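Local structure of exonuclease VapC9 (Pyrobaculum aerophilum, 1V8P) at residues 30-36 with 129-135; 49-53 with 154-158. The protein is a PIN-domain nuclease that slowly degrades single-stranded DNA from its ends and probably acts as the magnesium-dependent ribonuclease toxin of a type II toxin-antitoxin system. The protein carries 1 engineered substitution. All blocks are in the same frame, centred on the assembly; numbering follows the deposited sequence.

Interaction 1: 30-36 with 129-135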
ATOM      1  N   TYR C  30      -9.330 -11.539  23.960  1.00 38.74           N
ATOM      2  CA  TYR C  30      -9.142 -11.391  22.522  1.00 37.88           C
ATOM      3  C   TYR C  30      -8.447 -10.112  22.035  1.00 36.80           C
ATOM      4  O   TYR C  30      -8.655  -9.024  22.582  1.00 37.43           O
ATOM      5  CB  TYR C  30     -10.489 -11.488  21.813  1.00 37.30           C
ATOM      6  CG  TYR C  30     -11.315 -12.678  22.202  1.00 40.40           C
ATOM      7  CD1 TYR C  30     -12.238 -12.607  23.251  1.00 41.46           C
ATOM      8  CD2 TYR C  30     -11.181 -13.884  21.520  1.00 41.57           C
ATOM      9  CE1 TYR C  30     -13.011 -13.712  23.604  1.00 42.04           C
ATOM     10  CE2 TYR C  30     -11.944 -14.996  21.862  1.00 42.18           C
ATOM     11  CZ  TYR C  30     -12.860 -14.906  22.899  1.00 42.62           C
ATOM     12  OH  TYR C  30     -13.638 -16.007  23.196  1.00 44.42           O
ATOM     13  N   LEU C  31      -7.616 -10.269  21.005  1.00 34.48           N
ATOM     14  CA  LEU C  31      -6.930  -9.162  20.349  1.00 32.72           C
ATOM     15  C   LEU C  31      -7.652  -9.052  19.004  1.00 32.11           C
ATOM     16  O   LEU C  31      -7.645 -10.007  18.218  1.00 32.32           O
ATOM     17  CB  LEU C  31      -5.450  -9.476  20.100  1.00 31.86           C
ATOM     18  CG  LEU C  31      -4.710  -8.410  19.277  1.00 31.02           C
ATOM     19  CD1 LEU C  31      -4.765  -7.076  20.008  1.00 31.01           C
ATOM     20  CD2 LEU C  31      -3.264  -8.814  19.046  1.00 28.62           C
ATOM     21  N   VAL C  32      -8.279  -7.905  18.750  1.00 31.24           N
ATOM     22  CA  VAL C  32      -9.027  -7.681  17.513  1.00 31.03           C
ATOM     23  C   VAL C  32      -8.254  -6.816  16.530  1.00 31.71           C
ATOM     24  O   VAL C  32      -7.696  -5.796  16.920  1.00 32.76           O
ATOM     25  CB  VAL C  32     -10.377  -6.994  17.817  1.00 30.15           C
ATOM     26  CG1 VAL C  32     -11.117  -6.709  16.544  1.00 29.14           C
ATOM     27  CG2 VAL C  32     -11.211  -7.866  18.726  1.00 29.48           C
ATOM     28  N   ASP C  33      -8.215  -7.209  15.258  1.00 32.06           N
ATOM     29  CA  ASP C  33      -7.488  -6.403  14.274  1.00 31.27           C
ATOM     30  C   ASP C  33      -8.439  -5.567  13.394  1.00 31.19           C
ATOM     31  O   ASP C  33      -9.664  -5.700  13.479  1.00 28.76           O
ATOM     32  CB  ASP C  33      -6.537  -7.286  13.431  1.00 29.09           C
ATOM     33  CG  ASP C  33      -7.209  -7.929  12.231  1.00 29.20           C
ATOM     34  OD1 ASP C  33      -8.457  -7.941  12.140  1.00 30.23           O
ATOM     35  OD2 ASP C  33      -6.462  -8.442  11.374  1.00 27.74           O
ATOM     36  N   ALA C  34      -7.863  -4.693  12.570  1.00 31.03           N
ATOM     37  CA  ALA C  34      -8.642  -3.805  11.725  1.00 31.30           C
ATOM     38  C   ALA C  34      -9.721  -4.490  10.897  1.00 32.38           C
ATOM     39  O   ALA C  34     -10.858  -4.008  10.853  1.00 31.35           O
ATOM     40  CB  ALA C  34      -7.714  -2.996  10.817  1.00 31.20           C
ATOM     41  N   SER C  35      -9.387  -5.602  10.246  1.00 31.37           N
ATOM     42  CA  SER C  35     -10.393  -6.272   9.438  1.00 32.63           C
ATOM     43  C   SER C  35     -11.540  -6.804  10.290  1.00 32.30           C
ATOM     44  O   SER C  35     -12.692  -6.757   9.864  1.00 32.47           O
ATOM     45  CB  SER C  35      -9.777  -7.410   8.623  1.00 34.38           C
ATOM     46  OG  SER C  35      -9.655  -8.590   9.387  1.00 36.21           O
ATOM     47  N   ALA C  36     -11.234  -7.303  11.489  1.00 32.60           N
ATOM     48  CA  ALA C  36     -12.265  -7.834  12.384  1.00 33.61           C
ATOM     49  C   ALA C  36     -13.081  -6.699  12.979  1.00 35.24           C
ATOM     50  O   ALA C  36     -14.318  -6.730  12.982  1.00 32.02           O
ATOM     51  CB  ALA C  36     -11.633  -8.637  13.505  1.00 33.18           C
ATOM     52  N   LEU C 129      -3.371 -14.555  23.914  1.00 38.13           N
ATOM     53  CA  LEU C 129      -4.667 -13.967  23.616  1.00 36.77           C
ATOM     54  C   LEU C 129      -5.127 -14.606  22.322  1.00 34.74           C
ATOM     55  O   LEU C 129      -4.313 -15.128  21.573  1.00 34.95           O
ATOM     56  CB  LEU C 129      -4.523 -12.456  23.428  1.00 38.49           C
ATOM     57  CG  LEU C 129      -4.101 -11.633  24.652  1.00 39.85           C
ATOM     58  CD1 LEU C 129      -3.530 -10.298  24.186  1.00 39.63           C
ATOM     59  CD2 LEU C 129      -5.301 -11.426  25.591  1.00 39.95           C
ATOM     60  N   VAL C 130      -6.426 -14.581  22.058  1.00 33.57           N
ATOM     61  CA  VAL C 130      -6.935 -15.158  20.816  1.00 33.35           C
ATOM     62  C   VAL C 130      -7.046 -14.043  19.799  1.00 33.82           C
ATOM     63  O   VAL C 130      -7.772 -13.081  20.019  1.00 33.48           O
ATOM     64  CB  VAL C 130      -8.332 -15.781  20.982  1.00 33.04           C
ATOM     65  CG1 VAL C 130      -8.889 -16.154  19.621  1.00 32.38           C
ATOM     66  CG2 VAL C 130      -8.262 -17.016  21.888  1.00 34.08           C
ATOM     67  N   LEU C 131      -6.336 -14.171  18.683  1.00 32.94           N
ATOM     68  CA  LEU C 131      -6.393 -13.145  17.659  1.00 33.19           C
ATOM     69  C   LEU C 131      -7.692 -13.276  16.859  1.00 33.70           C
ATOM     70  O   LEU C 131      -8.004 -14.345  16.336  1.00 34.87           O
ATOM     71  CB  LEU C 131      -5.204 -13.277  16.693  1.00 32.62           C
ATOM     72  CG  LEU C 131      -4.751 -12.065  15.853  1.00 32.66           C
ATOM     73  CD1 LEU C 131      -4.084 -12.547  14.573  1.00 29.67           C
ATOM     74  CD2 LEU C 131      -5.906 -11.176  15.501  1.00 32.69           C
ATOM     75  N   VAL C 132      -8.457 -12.197  16.776  1.00 32.77           N
ATOM     76  CA  VAL C 132      -9.662 -12.215  15.959  1.00 31.71           C
ATOM     77  C   VAL C 132      -9.299 -11.376  14.712  1.00 33.35           C
ATOM     78  O   VAL C 132      -8.913 -10.209  14.808  1.00 32.55           O
ATOM     79  CB  VAL C 132     -10.876 -11.612  16.697  1.00 30.08           C
ATOM     80  CG1 VAL C 132     -12.150 -11.862  15.881  1.00 29.33           C
ATOM     81  CG2 VAL C 132     -11.009 -12.254  18.091  1.00 28.47           C
ATOM     82  N   THR C 133      -9.385 -12.000  13.546  1.00 33.82           N
ATOM     83  CA  THR C 133      -9.039 -11.352  12.292  1.00 34.31           C
ATOM     84  C   THR C 133      -9.937 -11.892  11.194  1.00 34.34           C
ATOM     85  O   THR C 133     -10.500 -12.973  11.308  1.00 34.69           O
ATOM     86  CB  THR C 133      -7.547 -11.630  11.917  1.00 35.28           C
ATOM     87  OG1 THR C 133      -7.275 -11.175  10.586  1.00 33.66           O
ATOM     88  CG2 THR C 133      -7.245 -13.116  12.002  1.00 35.30           C
ATOM     89  N   GLN C 134     -10.063 -11.133  10.122  1.00 34.57           N
ATOM     90  CA  GLN C 134     -10.900 -11.554   9.027  1.00 35.08           C
ATOM     91  C   GLN C 134     -10.004 -12.005   7.876  1.00 34.70           C
ATOM     92  O   GLN C 134     -10.493 -12.556   6.888  1.00 35.26           O
ATOM     93  CB  GLN C 134     -11.805 -10.391   8.608  1.00 34.98           C
ATOM     94  CG  GLN C 134     -13.154 -10.799   8.064  1.00 38.70           C
ATOM     95  CD  GLN C 134     -14.018 -11.473   9.100  1.00 38.47           C
ATOM     96  OE1 GLN C 134     -13.689 -11.494  10.269  1.00 40.96           O
ATOM     97  NE2 GLN C 134     -15.135 -12.021   8.671  1.00 38.85           N
ATOM     98  N   ASP C 135      -8.692 -11.787   8.034  1.00 34.55           N
ATOM     99  CA  ASP C 135      -7.662 -12.136   7.035  1.00 35.54           C
ATOM    100  C   ASP C 135      -7.253 -13.617   7.071  1.00 35.66           C
ATOM    101  O   ASP C 135      -6.636 -14.079   8.028  1.00 35.53           O
ATOM    102  CB  ASP C 135      -6.426 -11.231   7.240  1.00 34.87           C
ATOM    103  CG  ASP C 135      -5.278 -11.547   6.270  1.00 35.70           C
ATOM    104  OD1 ASP C 135      -5.402 -12.473   5.451  1.00 35.88           O
ATOM    105  OD2 ASP C 135      -4.240 -10.864   6.330  1.00 36.41           O
TER
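Two parallel strands of the PIN-domain sheet, 30-32 and 130-132, run side by side and deliver Asp33 and Asp135 to the predicted magnesium site. Tyr30 pairs with Val130, Leu31 with Leu131 and Val32 with Val132. Backbone hydrogen bonds from Leu31 N to Val130 O, Val132 N to Leu31 O and Asp33 N to Val132 O fix this register. The Tyr30 ring meets Val130 obliquely, the two side chains lying side by side and pointing the same way, with Tyr30 CD2 3.5 Å from Val130 CB, while CG2 of Val132 fills in beside Tyr30 CB. Past the strands the contact turns polar. Asp33 is the N-cap of helix 34-40: chi1 of 86° puts its CG between the backbone N and the carbonyl carbon, and OD1 caps Ala36 N and takes the Ser35 hydroxyl on its syn lone pair. Asp33 OD2 accepts from Thr133 OG1 (3.0 Å), 43° above the carboxylate plane; that same OG1 receives Asp135 N in an ST turn. Ser35 OG in turn accepts from Gln134 N at 2.7 Å. Asp135 OD2 forms a salt bridge with Arg73 of the second subunit and lies close to Asp117, a like charge. With Ser35, Ala36 and Thr133 holding both Asp33 oxygens, the gathering of Asp33, Asp117 and Asp135 probably favours binding a cation.

Interaction 2: 49-53 with 154-158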
ATOM      1  N   LYS C  49     -21.544  -5.990  25.609  1.00 49.33           N
ATOM      2  CA  LYS C  49     -21.504  -6.422  27.006  1.00 49.53           C
ATOM      3  C   LYS C  49     -20.339  -7.349  27.326  1.00 49.81           C
ATOM      4  O   LYS C  49     -20.260  -7.885  28.430  1.00 50.40           O
ATOM      5  CB  LYS C  49     -22.807  -7.118  27.392  1.00 50.82           C
ATOM      6  CG  LYS C  49     -24.014  -6.210  27.415  1.00 53.40           C
ATOM      7  CD  LYS C  49     -25.160  -6.855  28.192  1.00 56.33           C
ATOM      8  CE  LYS C  49     -26.422  -6.003  28.151  1.00 57.40           C
ATOM      9  NZ  LYS C  49     -26.953  -5.886  26.757  1.00 57.58           N
ATOM     10  N   HIS C  50     -19.447  -7.547  26.356  1.00 49.84           N
ATOM     11  CA  HIS C  50     -18.276  -8.406  26.543  1.00 48.98           C
ATOM     12  C   HIS C  50     -17.014  -7.577  26.325  1.00 49.22           C
ATOM     13  O   HIS C  50     -15.895  -8.062  26.495  1.00 50.44           O
ATOM     14  CB  HIS C  50     -18.293  -9.566  25.540  1.00 49.31           C
ATOM     15  CG  HIS C  50     -19.372 -10.576  25.786  1.00 48.72           C
ATOM     16  ND1 HIS C  50     -19.293 -11.527  26.783  1.00 49.18           N
ATOM     17  CD2 HIS C  50     -20.558 -10.782  25.166  1.00 48.75           C
ATOM     18  CE1 HIS C  50     -20.382 -12.275  26.766  1.00 48.02           C
ATOM     19  NE2 HIS C  50     -21.167 -11.843  25.795  1.00 48.59           N
ATOM     20  N   ARG C  51     -17.206  -6.316  25.957  1.00 48.28           N
ATOM     21  CA  ARG C  51     -16.098  -5.411  25.682  1.00 48.60           C
ATOM     22  C   ARG C  51     -14.846  -5.566  26.541  1.00 47.52           C
ATOM     23  O   ARG C  51     -13.738  -5.438  26.028  1.00 47.95           O
ATOM     24  CB  ARG C  51     -16.567  -3.952  25.759  1.00 49.06           C
ATOM     25  CG  ARG C  51     -16.871  -3.466  27.161  1.00 51.77           C
ATOM     26  CD  ARG C  51     -17.501  -2.087  27.119  1.00 55.26           C
ATOM     27  NE  ARG C  51     -16.526  -1.053  26.804  1.00 56.82           N
ATOM     28  CZ  ARG C  51     -16.084  -0.167  27.691  1.00 59.42           C
ATOM     29  NH1 ARG C  51     -16.540  -0.209  28.935  1.00 60.66           N
ATOM     30  NH2 ARG C  51     -15.192   0.761  27.344  1.00 59.25           N
ATOM     31  N   GLU C  52     -14.991  -5.833  27.834  1.00 46.62           N
ATOM     32  CA  GLU C  52     -13.791  -5.942  28.653  1.00 47.80           C
ATOM     33  C   GLU C  52     -12.918  -7.113  28.198  1.00 47.23           C
ATOM     34  O   GLU C  52     -11.737  -7.204  28.543  1.00 47.43           O
ATOM     35  CB  GLU C  52     -14.139  -6.066  30.146  1.00 49.79           C
ATOM     36  CG  GLU C  52     -14.515  -7.458  30.665  1.00 53.67           C
ATOM     37  CD  GLU C  52     -15.924  -7.881  30.295  1.00 56.13           C
ATOM     38  OE1 GLU C  52     -16.738  -6.988  29.948  1.00 57.32           O
ATOM     39  OE2 GLU C  52     -16.215  -9.102  30.367  1.00 55.96           O
ATOM     40  N   LYS C  53     -13.503  -7.994  27.396  1.00 45.86           N
ATOM     41  CA  LYS C  53     -12.783  -9.150  26.897  1.00 44.42           C
ATOM     42  C   LYS C  53     -11.990  -8.888  25.618  1.00 42.32           C
ATOM     43  O   LYS C  53     -11.062  -9.635  25.301  1.00 40.61           O
ATOM     44  CB  LYS C  53     -13.758 -10.311  26.693  1.00 44.68           C
ATOM     45  CG  LYS C  53     -14.001 -11.087  27.970  1.00 46.63           C
ATOM     46  CD  LYS C  53     -14.867 -12.327  27.786  1.00 47.51           C
ATOM     47  CE  LYS C  53     -16.339 -11.971  27.735  1.00 48.03           C
ATOM     48  NZ  LYS C  53     -17.190 -13.037  28.343  1.00 48.72           N
ATOM     49  N   ARG C 154     -18.746 -17.884  20.321  1.00 45.34           N
ATOM     50  CA  ARG C 154     -18.145 -18.078  21.640  1.00 44.68           C
ATOM     51  C   ARG C 154     -18.699 -17.117  22.681  1.00 46.88           C
ATOM     52  O   ARG C 154     -18.770 -17.454  23.859  1.00 48.05           O
ATOM     53  CB  ARG C 154     -16.622 -17.905  21.592  1.00 42.94           C
ATOM     54  CG  ARG C 154     -15.884 -18.922  20.764  1.00 38.34           C
ATOM     55  CD  ARG C 154     -14.378 -18.771  20.925  1.00 35.43           C
ATOM     56  NE  ARG C 154     -13.666 -19.700  20.056  1.00 33.91           N
ATOM     57  CZ  ARG C 154     -12.366 -19.969  20.125  1.00 33.93           C
ATOM     58  NH1 ARG C 154     -11.612 -19.374  21.037  1.00 35.44           N
ATOM     59  NH2 ARG C 154     -11.816 -20.840  19.281  1.00 31.99           N
ATOM     60  N   LEU C 155     -19.079 -15.915  22.258  1.00 49.24           N
ATOM     61  CA  LEU C 155     -19.611 -14.926  23.197  1.00 50.69           C
ATOM     62  C   LEU C 155     -21.066 -15.224  23.509  1.00 51.41           C
ATOM     63  O   LEU C 155     -21.490 -15.111  24.653  1.00 52.77           O
ATOM     64  CB  LEU C 155     -19.473 -13.502  22.632  1.00 49.90           C
ATOM     65  CG  LEU C 155     -18.037 -12.985  22.470  1.00 50.21           C
ATOM     66  CD1 LEU C 155     -18.030 -11.674  21.689  1.00 48.13           C
ATOM     67  CD2 LEU C 155     -17.400 -12.820  23.839  1.00 49.12           C
ATOM     68  N   ALA C 156     -21.823 -15.609  22.488  1.00 53.09           N
ATOM     69  CA  ALA C 156     -23.233 -15.930  22.659  1.00 55.47           C
ATOM     70  C   ALA C 156     -23.413 -16.985  23.744  1.00 57.64           C
ATOM     71  O   ALA C 156     -24.469 -17.060  24.375  1.00 58.63           O
ATOM     72  CB  ALA C 156     -23.815 -16.434  21.350  1.00 53.98           C
ATOM     73  N   ALA C 157     -22.380 -17.797  23.960  1.00 60.39           N
ATOM     74  CA  ALA C 157     -22.442 -18.852  24.964  1.00 62.62           C
ATOM     75  C   ALA C 157     -21.635 -18.509  26.198  1.00 64.45           C
ATOM     76  O   ALA C 157     -20.711 -19.239  26.564  1.00 65.37           O
ATOM     77  CB  ALA C 157     -21.950 -20.177  24.377  1.00 62.53           C
ATOM     78  N   GLN C 158     -21.989 -17.393  26.834  1.00 65.77           N
ATOM     79  CA  GLN C 158     -21.330 -16.920  28.054  1.00 67.03           C
ATOM     80  C   GLN C 158     -21.713 -15.466  28.329  1.00 67.71           C
ATOM     81  O   GLN C 158     -21.094 -14.837  29.223  1.00 67.60           O
ATOM     82  CB  GLN C 158     -19.796 -17.045  27.943  1.00 67.16           C
ATOM     83  CG  GLN C 158     -19.164 -16.234  26.821  1.00 68.39           C
ATOM     84  CD  GLN C 158     -17.642 -16.296  26.839  1.00 69.23           C
ATOM     85  OE1 GLN C 158     -17.001 -15.927  27.831  1.00 69.21           O
ATOM     86  NE2 GLN C 158     -17.055 -16.757  25.738  1.00 69.26           N
ATOM     87  OXT GLN C 158     -22.645 -14.979  27.646  1.00 68.13           O
TER
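The His50 imidazole carries Leu155 CD2 over one face and the C-terminal carboxylate of Gln158 at its edge. Leu155 CD2 lies 3.8 Å from the centroid of the His50 ring and 22° off the normal, which meets the geometry of a CH-pi contact; its offset toward the rim brings it to 3.6 Å from His50 CG. At the edge, His50 CE1 is 3.6 Å from Gln158 O, near the ring plane. The side chains of His50 and Leu155 run antiparallel, each reaching past the other, a packing that brings the turn between helix 44-48 and strand 54-56 against the last turn of the C-terminal helix 148-156. Lys53, in the short 3-10 segment of that turn, joins the two polar ends. Bends at chi3 and chi4 bring Lys53 NZ to Gln158 OE1, a 2.9 Å hydrogen bond that arrives 58° out of the carbonyl plane, and the same amine makes a weak bond to His50 ND1. The NH2 arm of the same amide is also bound: Gln158 NE2 donates to Arg154 O at 2.6 Å, with the acceptor within 1° of the amide plane. This second bond probably fixes the rotation of the amide, with OE1 turned toward Lys53, whose CE also packs 4.1 Å from Leu155 CD2.

Overall arrangement
From the N terminus the chain enters strand 30-32, the first half of interaction 1, then passes through two helices to 49-53, the first half of interaction 2. It goes on through strands 54-56 and 94-95 and four helices to 129-135, where interaction 1 closes a loop with 92 residues between its segments. Helix 136-141 follows, and helix 148-156 ends within 154-158, closing interaction 2 over 100 residues. The segments alternate, so the two loops cross. They touch where Tyr30 N probably donates to Lys53 O and Arg154 packs against Tyr30 and Val130. Interaction 1 pairs inner strand 30-32 with outermost strand 130-132 and brings the start of helix 34-40 to the loop after it; interaction 2 ties the C terminus to a connecting turn.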